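Putative hemin storage protein (Bordetella bronchiseptica, PDB 6AU1) cleaves deacetylated poly-beta-1,6-N-acetylglucosamine, a biofilm polysaccharide, through the glycoside hydrolase domain that makes up this chain. Local coordinates at residues 7-13 / 41-47; 281-285 / 323-329. One frame throughout, in Å; residues are numbered along the deposited sequence.

Contact 1 of 2, residues 7-13 / 41-47; sequences ERIVQVD and PSAVYLQ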
loop_
_atom_site.group_PDB
_atom_site.type_symbol
_atom_site.label_atom_id
_atom_site.label_comp_id
_atom_site.label_asym_id
_atom_site.label_seq_id
_atom_site.Cartn_x
_atom_site.Cartn_y
_atom_site.Cartn_z
ATOM N N GLU A 7 5.413 -12.953 -10.146
ATOM C CA GLU A 7 5.574 -12.459 -8.782
ATOM C C GLU A 7 4.732 -13.283 -7.834
ATOM O O GLU A 7 3.571 -13.581 -8.105
ATOM C CB GLU A 7 5.190 -10.978 -8.658
ATOM C CG GLU A 7 6.126 -10.032 -9.395
ATOM C CD GLU A 7 7.555 -10.073 -8.861
ATOM O OE1 GLU A 7 7.738 -10.050 -7.630
ATOM O OE2 GLU A 7 8.497 -10.135 -9.686
ATOM N N ARG A 8 5.340 -13.664 -6.725
ATOM C CA ARG A 8 4.648 -14.358 -5.658
ATOM C C ARG A 8 5.102 -13.662 -4.407
ATOM O O ARG A 8 6.270 -13.756 -4.047
ATOM C CB ARG A 8 5.001 -15.853 -5.636
ATOM C CG ARG A 8 4.668 -16.591 -6.935
ATOM C CD ARG A 8 3.160 -16.760 -7.077
ATOM N NE ARG A 8 2.724 -17.049 -8.449
ATOM C CZ ARG A 8 2.800 -18.243 -9.017
ATOM N NH1 ARG A 8 3.325 -19.253 -8.343
ATOM N NH2 ARG A 8 2.377 -18.424 -10.259
ATOM N N ILE A 9 4.218 -12.900 -3.773
ATOM C CA ILE A 9 4.710 -12.018 -2.728
ATOM C C ILE A 9 4.090 -12.284 -1.372
ATOM O O ILE A 9 3.012 -12.860 -1.257
ATOM C CB ILE A 9 4.512 -10.529 -3.113
ATOM C CG1 ILE A 9 3.027 -10.153 -3.160
ATOM C CG2 ILE A 9 5.180 -10.235 -4.474
ATOM C CD1 ILE A 9 2.463 -9.616 -1.829
ATOM N N VAL A 10 4.808 -11.863 -0.339
ATOM C CA VAL A 10 4.332 -11.963 1.030
ATOM C C VAL A 10 4.473 -10.588 1.645
ATOM O O VAL A 10 5.551 -9.999 1.600
ATOM C CB VAL A 10 5.143 -12.996 1.863
ATOM C CG1 VAL A 10 4.616 -13.048 3.309
ATOM C CG2 VAL A 10 5.099 -14.384 1.223
ATOM N N GLN A 11 3.389 -10.052 2.194
ATOM C CA GLN A 11 3.465 -8.753 2.860
ATOM C C GLN A 11 3.567 -8.973 4.368
ATOM O O GLN A 11 2.816 -9.755 4.946
ATOM C CB GLN A 11 2.259 -7.889 2.500
ATOM C CG GLN A 11 2.331 -6.455 3.040
ATOM C CD GLN A 11 1.330 -5.545 2.356
ATOM O OE1 GLN A 11 1.174 -5.586 1.141
ATOM N NE2 GLN A 11 0.652 -4.718 3.131
ATOM N N VAL A 12 4.510 -8.277 4.994
ATOM C CA VAL A 12 4.901 -8.571 6.372
ATOM C C VAL A 12 4.855 -7.341 7.267
ATOM O O VAL A 12 5.384 -6.282 6.906
ATOM C CB VAL A 12 6.330 -9.155 6.404
ATOM C CG1 VAL A 12 6.852 -9.269 7.832
ATOM C CG2 VAL A 12 6.361 -10.519 5.692
ATOM N N ASP A 13 4.233 -7.490 8.441
ATOM C CA ASP A 13 4.159 -6.417 9.426
ATOM C C ASP A 13 5.371 -6.420 10.336
ATOM O O ASP A 13 5.622 -7.412 11.012
ATOM C CB ASP A 13 2.900 -6.558 10.292
ATOM C CG ASP A 13 1.640 -6.522 9.484
ATOM O OD1 ASP A 13 1.264 -5.413 9.038
ATOM O OD2 ASP A 13 1.017 -7.596 9.302
ATOM N N PRO A 41 9.268 -16.803 -1.732
ATOM C CA PRO A 41 8.534 -15.886 -2.611
ATOM C C PRO A 41 9.492 -15.054 -3.466
ATOM O O PRO A 41 10.696 -15.029 -3.199
ATOM C CB PRO A 41 7.774 -14.991 -1.623
ATOM C CG PRO A 41 8.693 -14.949 -0.430
ATOM C CD PRO A 41 9.252 -16.342 -0.329
ATOM N N SER A 42 8.974 -14.383 -4.488
ATOM C CA SER A 42 9.812 -13.493 -5.285
ATOM C C SER A 42 10.201 -12.266 -4.465
ATOM O O SER A 42 11.335 -11.790 -4.552
ATOM C CB SER A 42 9.102 -13.076 -6.582
ATOM O OG SER A 42 7.883 -12.423 -6.323
ATOM N N ALA A 43 9.276 -11.785 -3.634
ATOM C CA ALA A 43 9.502 -10.561 -2.877
ATOM C C ALA A 43 8.733 -10.564 -1.563
ATOM O O ALA A 43 7.658 -11.157 -1.474
ATOM C CB ALA A 43 9.102 -9.343 -3.710
ATOM N N VAL A 44 9.314 -9.915 -0.554
ATOM C CA VAL A 44 8.581 -9.554 0.657
ATOM C C VAL A 44 8.300 -8.060 0.644
ATOM O O VAL A 44 9.207 -7.250 0.427
ATOM C CB VAL A 44 9.357 -9.937 1.934
ATOM C CG1 VAL A 44 8.710 -9.301 3.189
ATOM C CG2 VAL A 44 9.421 -11.450 2.044
ATOM N N TYR A 45 7.036 -7.698 0.854
ATOM C CA TYR A 45 6.653 -6.304 1.002
ATOM C C TYR A 45 6.724 -5.970 2.486
ATOM O O TYR A 45 5.885 -6.423 3.253
ATOM C CB TYR A 45 5.237 -6.058 0.471
ATOM C CG TYR A 45 5.073 -6.213 -1.031
ATOM C CD1 TYR A 45 6.167 -6.398 -1.868
ATOM C CD2 TYR A 45 3.812 -6.121 -1.611
ATOM C CE1 TYR A 45 5.995 -6.529 -3.252
ATOM C CE2 TYR A 45 3.633 -6.242 -2.977
ATOM C CZ TYR A 45 4.722 -6.436 -3.791
ATOM O OH TYR A 45 4.527 -6.551 -5.153
ATOM N N LEU A 46 7.736 -5.204 2.883
ATOM C CA LEU A 46 8.086 -5.095 4.292
ATOM C C LEU A 46 7.688 -3.732 4.890
ATOM O O LEU A 46 8.158 -2.688 4.450
ATOM C CB LEU A 46 9.594 -5.344 4.460
ATOM C CG LEU A 46 10.064 -5.430 5.912
ATOM C CD1 LEU A 46 9.447 -6.660 6.582
ATOM C CD2 LEU A 46 11.595 -5.512 5.947
ATOM N N GLN A 47 6.818 -3.769 5.898
ATOM C CA GLN A 47 6.348 -2.562 6.590
ATOM C C GLN A 47 7.506 -1.728 7.132
ATOM O O GLN A 47 8.335 -2.245 7.883
ATOM C CB GLN A 47 5.431 -2.970 7.742
ATOM C CG GLN A 47 4.547 -1.849 8.292
ATOM C CD GLN A 47 3.842 -2.267 9.573
ATOM O OE1 GLN A 47 4.287 -3.176 10.268
ATOM N NE2 GLN A 47 2.749 -1.584 9.904
HETATM O O HOH W 1 6.577 -7.489 -6.677
#
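Backbone hydrogen bonds join the parallel strands 8-12 and 43-47. Tyr45 N donates to Val10 O (2.8 Å), Val12 N to Tyr45 O (2.9 Å), Val10 N to Ala43 O and Gln47 N to Val12 O (both 3.1 Å). Ser42 extends the pairing where the strands begin: its N donates to Arg8 O (2.8 Å), and its short side chain, in the p rotamer, places OG 2.9 Å from Arg8 N, which donates to it. Ser42 OG also lies 2.7 Å from Glu7 OE1, and a water links that carboxylate oxygen to Tyr45 OH. The long side chain of Arg8 instead leads away, to Ile330 O.

Side chains alternate between two faces. Ile9, Gln11, Ala43 and Tyr45 point into the barrel, where Ile9 CB sits over the Tyr45 ring face, 4.3 Å from its centroid, in a CH-pi contact. Val10, Val12, Val44 and Leu46 point outward; Val12 CG2 meets Val44 CG1 at 3.6 Å. Beta-branched valines suit strands, and helix 22-39 covers Val10, Val12 and Val44. That helix makes the first beta-alpha-beta crossover of a TIM barrel. The outward face is thus apolar and seals strand to helix, the inward face mixes Ile9, Ala43 and Tyr45 with Gln11, and Asp13 and Gln47, bonded to Tyr335 and Asp15, bring polar groups to the C-terminal strand ends, where barrel enzymes generally hold their active sites.

Contact 2 of 2, residues 281-285 / 323-329; sequences MRQLV and QLRSLGA. With SO4 (sulfate ion), chain E.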
loop_
_atom_site.group_PDB
_atom_site.type_symbol
_atom_site.label_atom_id
_atom_site.label_comp_id
_atom_site.label_asym_id
_atom_site.label_seq_id
_atom_site.Cartn_x
_atom_site.Cartn_y
_atom_site.Cartn_z
ATOM N N MET A 281 -14.156 -13.075 -7.041
ATOM C CA MET A 281 -12.791 -13.172 -7.537
ATOM C C MET A 281 -12.773 -13.377 -9.054
ATOM O O MET A 281 -11.919 -12.831 -9.759
ATOM C CB MET A 281 -12.049 -14.310 -6.835
ATOM C CG MET A 281 -10.551 -14.299 -7.094
ATOM S SD MET A 281 -9.744 -12.971 -6.165
ATOM C CE MET A 281 -9.995 -13.532 -4.482
ATOM N N ARG A 282 -13.716 -14.168 -9.556
ATOM C CA ARG A 282 -13.853 -14.369 -10.993
ATOM C C ARG A 282 -14.106 -13.033 -11.707
ATOM O O ARG A 282 -13.461 -12.721 -12.710
ATOM C CB ARG A 282 -14.979 -15.374 -11.271
ATOM C CG ARG A 282 -14.942 -16.015 -12.629
ATOM C CD ARG A 282 -15.691 -17.357 -12.627
ATOM N NE ARG A 282 -17.039 -17.270 -12.062
ATOM C CZ ARG A 282 -17.427 -17.869 -10.937
ATOM N NH1 ARG A 282 -16.570 -18.606 -10.242
ATOM N NH2 ARG A 282 -18.675 -17.738 -10.507
ATOM N N GLN A 283 -15.022 -12.231 -11.168
ATOM C CA GLN A 283 -15.319 -10.925 -11.751
ATOM C C GLN A 283 -14.135 -9.962 -11.653
ATOM O O GLN A 283 -13.901 -9.172 -12.573
ATOM C CB GLN A 283 -16.550 -10.306 -11.082
ATOM C CG GLN A 283 -17.837 -11.009 -11.446
ATOM C CD GLN A 283 -19.017 -10.541 -10.616
ATOM O OE1 GLN A 283 -18.851 -9.810 -9.641
ATOM N NE2 GLN A 283 -20.214 -10.973 -10.992
ATOM N N LEU A 284 -13.399 -10.017 -10.545
ATOM C CA LEU A 284 -12.239 -9.140 -10.383
ATOM C C LEU A 284 -11.178 -9.460 -11.436
ATOM O O LEU A 284 -10.651 -8.558 -12.087
ATOM C CB LEU A 284 -11.644 -9.264 -8.976
ATOM C CG LEU A 284 -10.528 -8.260 -8.640
ATOM C CD1 LEU A 284 -11.093 -6.860 -8.459
ATOM C CD2 LEU A 284 -9.788 -8.707 -7.397
ATOM N N VAL A 285 -10.882 -10.744 -11.613
ATOM C CA VAL A 285 -9.906 -11.167 -12.616
ATOM C C VAL A 285 -10.346 -10.763 -14.027
ATOM O O VAL A 285 -9.542 -10.262 -14.815
ATOM C CB VAL A 285 -9.672 -12.696 -12.557
ATOM C CG1 VAL A 285 -8.806 -13.147 -13.709
ATOM C CG2 VAL A 285 -9.018 -13.062 -11.229
ATOM N N GLN A 323 -7.590 -20.913 -7.909
ATOM C CA GLN A 323 -8.604 -20.305 -8.764
ATOM C C GLN A 323 -7.963 -19.254 -9.669
ATOM O O GLN A 323 -8.256 -19.208 -10.874
ATOM C CB GLN A 323 -9.736 -19.673 -7.937
ATOM C CG GLN A 323 -10.793 -18.983 -8.801
ATOM C CD GLN A 323 -11.787 -18.149 -7.994
ATOM O OE1 GLN A 323 -11.513 -17.754 -6.861
ATOM N NE2 GLN A 323 -12.954 -17.890 -8.581
ATOM N N LEU A 324 -7.115 -18.408 -9.084
ATOM C CA LEU A 324 -6.364 -17.406 -9.849
ATOM C C LEU A 324 -5.551 -18.066 -10.960
ATOM O O LEU A 324 -5.612 -17.644 -12.117
ATOM C CB LEU A 324 -5.435 -16.594 -8.941
ATOM C CG LEU A 324 -6.085 -15.654 -7.923
ATOM C CD1 LEU A 324 -5.026 -15.035 -7.005
ATOM C CD2 LEU A 324 -6.927 -14.574 -8.610
ATOM N N ARG A 325 -4.797 -19.106 -10.611
ATOM C CA ARG A 325 -4.016 -19.833 -11.619
ATOM C C ARG A 325 -4.894 -20.337 -12.767
ATOM O O ARG A 325 -4.523 -20.220 -13.937
ATOM C CB ARG A 325 -3.271 -21.001 -10.978
ATOM C CG ARG A 325 -2.256 -20.564 -9.920
ATOM C CD ARG A 325 -1.865 -21.724 -9.018
ATOM N NE ARG A 325 -1.086 -22.726 -9.735
ATOM C CZ ARG A 325 0.235 -22.698 -9.822
ATOM N NH1 ARG A 325 0.900 -21.713 -9.239
ATOM N NH2 ARG A 325 0.883 -23.644 -10.484
ATOM N N SER A 326 -6.062 -20.883 -12.436
ATOM C CA SER A 326 -6.954 -21.445 -13.451
ATOM C C SER A 326 -7.515 -20.370 -14.379
ATOM O O SER A 326 -7.966 -20.676 -15.484
ATOM C CB SER A 326 -8.114 -22.198 -12.799
ATOM O OG SER A 326 -9.056 -21.276 -12.264
ATOM N N LEU A 327 -7.496 -19.122 -13.924
ATOM C CA LEU A 327 -8.018 -18.005 -14.706
ATOM C C LEU A 327 -6.912 -17.212 -15.402
ATOM O O LEU A 327 -7.181 -16.198 -16.043
ATOM C CB LEU A 327 -8.829 -17.067 -13.810
ATOM C CG LEU A 327 -10.082 -17.668 -13.169
ATOM C CD1 LEU A 327 -10.608 -16.749 -12.070
ATOM C CD2 LEU A 327 -11.162 -17.943 -14.217
ATOM N N GLY A 328 -5.670 -17.658 -15.255
ATOM C CA GLY A 328 -4.553 -16.998 -15.905
ATOM C C GLY A 328 -3.990 -15.809 -15.151
ATOM O O GLY A 328 -3.215 -15.028 -15.705
ATOM N N ALA A 329 -4.381 -15.665 -13.888
ATOM C CA ALA A 329 -3.832 -14.631 -13.029
ATOM C C ALA A 329 -2.662 -15.202 -12.252
ATOM O O ALA A 329 -2.835 -15.712 -11.145
ATOM C CB ALA A 329 -4.896 -14.094 -12.083
HETATM S S SO4 E . -19.876 -15.090 -13.227
HETATM O O1 SO4 E . -20.396 -15.963 -12.176
HETATM O O2 SO4 E . -20.434 -15.493 -14.513
HETATM O O3 SO4 E . -18.422 -15.203 -13.279
HETATM O O4 SO4 E . -20.244 -13.704 -12.949
HETATM O O HOH W 2 -13.783 -19.633 -11.044
#
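Two neighbouring helices of the outer layer of the TIM barrel, 277-290 and 314-326, meet here, the second closing in a Schellman motif. Gly328, with phi at 84°, breaks the helix: Ala329 N donates to Leu324 O (2.9 Å) and Gly328 N to Arg325 O (3.1 Å). At these backbone angles a CB would jam against the preceding carbonyl oxygen, so glycine fits where other residues would strain. The turn sends the chain inward, and the small side chain of Ala329 packs against Val285 (Val285 CG2 to Ala329 CB, 4.3 Å).

No direct hydrogen bond joins the segments; the packing is apolar. Val285, compact and branched, fits between Leu324 and Leu327, its CG2 3.7 Å from Leu324 CD2 and its CG1 3.9 Å from Leu327 CB. Flexible Met281 lays CG 3.9 Å from the same Leu324 CD2. Phe299 of strand 297-305 supports Val285, Leu324 and Ala329 from the barrel side.

Toward solvent the residues become polar. Gln323 NE2 donates to Glu278 O and to a water that also accepts from Arg282 NH1. The guanidinium of Arg282 holds a sulfate, probably from the crystallisation liquor, through NE to O3 at 2.8 Å and NH2 to O1 at 3.0 Å.

How the contacts relate
Contact 1 belongs to the barrel wall and contact 2 to the surrounding helices; their centres lie 20 Å apart. Strand 297-305 stands between the two: Ile298 and Glu300 touch the inward side chains of contact 1, while Phe299 faces contact 2. After 323-329 the chain enters strand 332-335, which pairs with strand 8-12 and so closes the barrel. The contacts touch where Arg8 NH1 comes within 3.6 Å of Arg325 NH1, two like charges close together; Arg8 also bonds to Ile330 O and Ser357 O, and Arg325 to Tyr332 OH. Asp13 and Gln47 mark the barrel end where a catalytic pocket is expected; the sulfate of contact 2 sits on the outer surface.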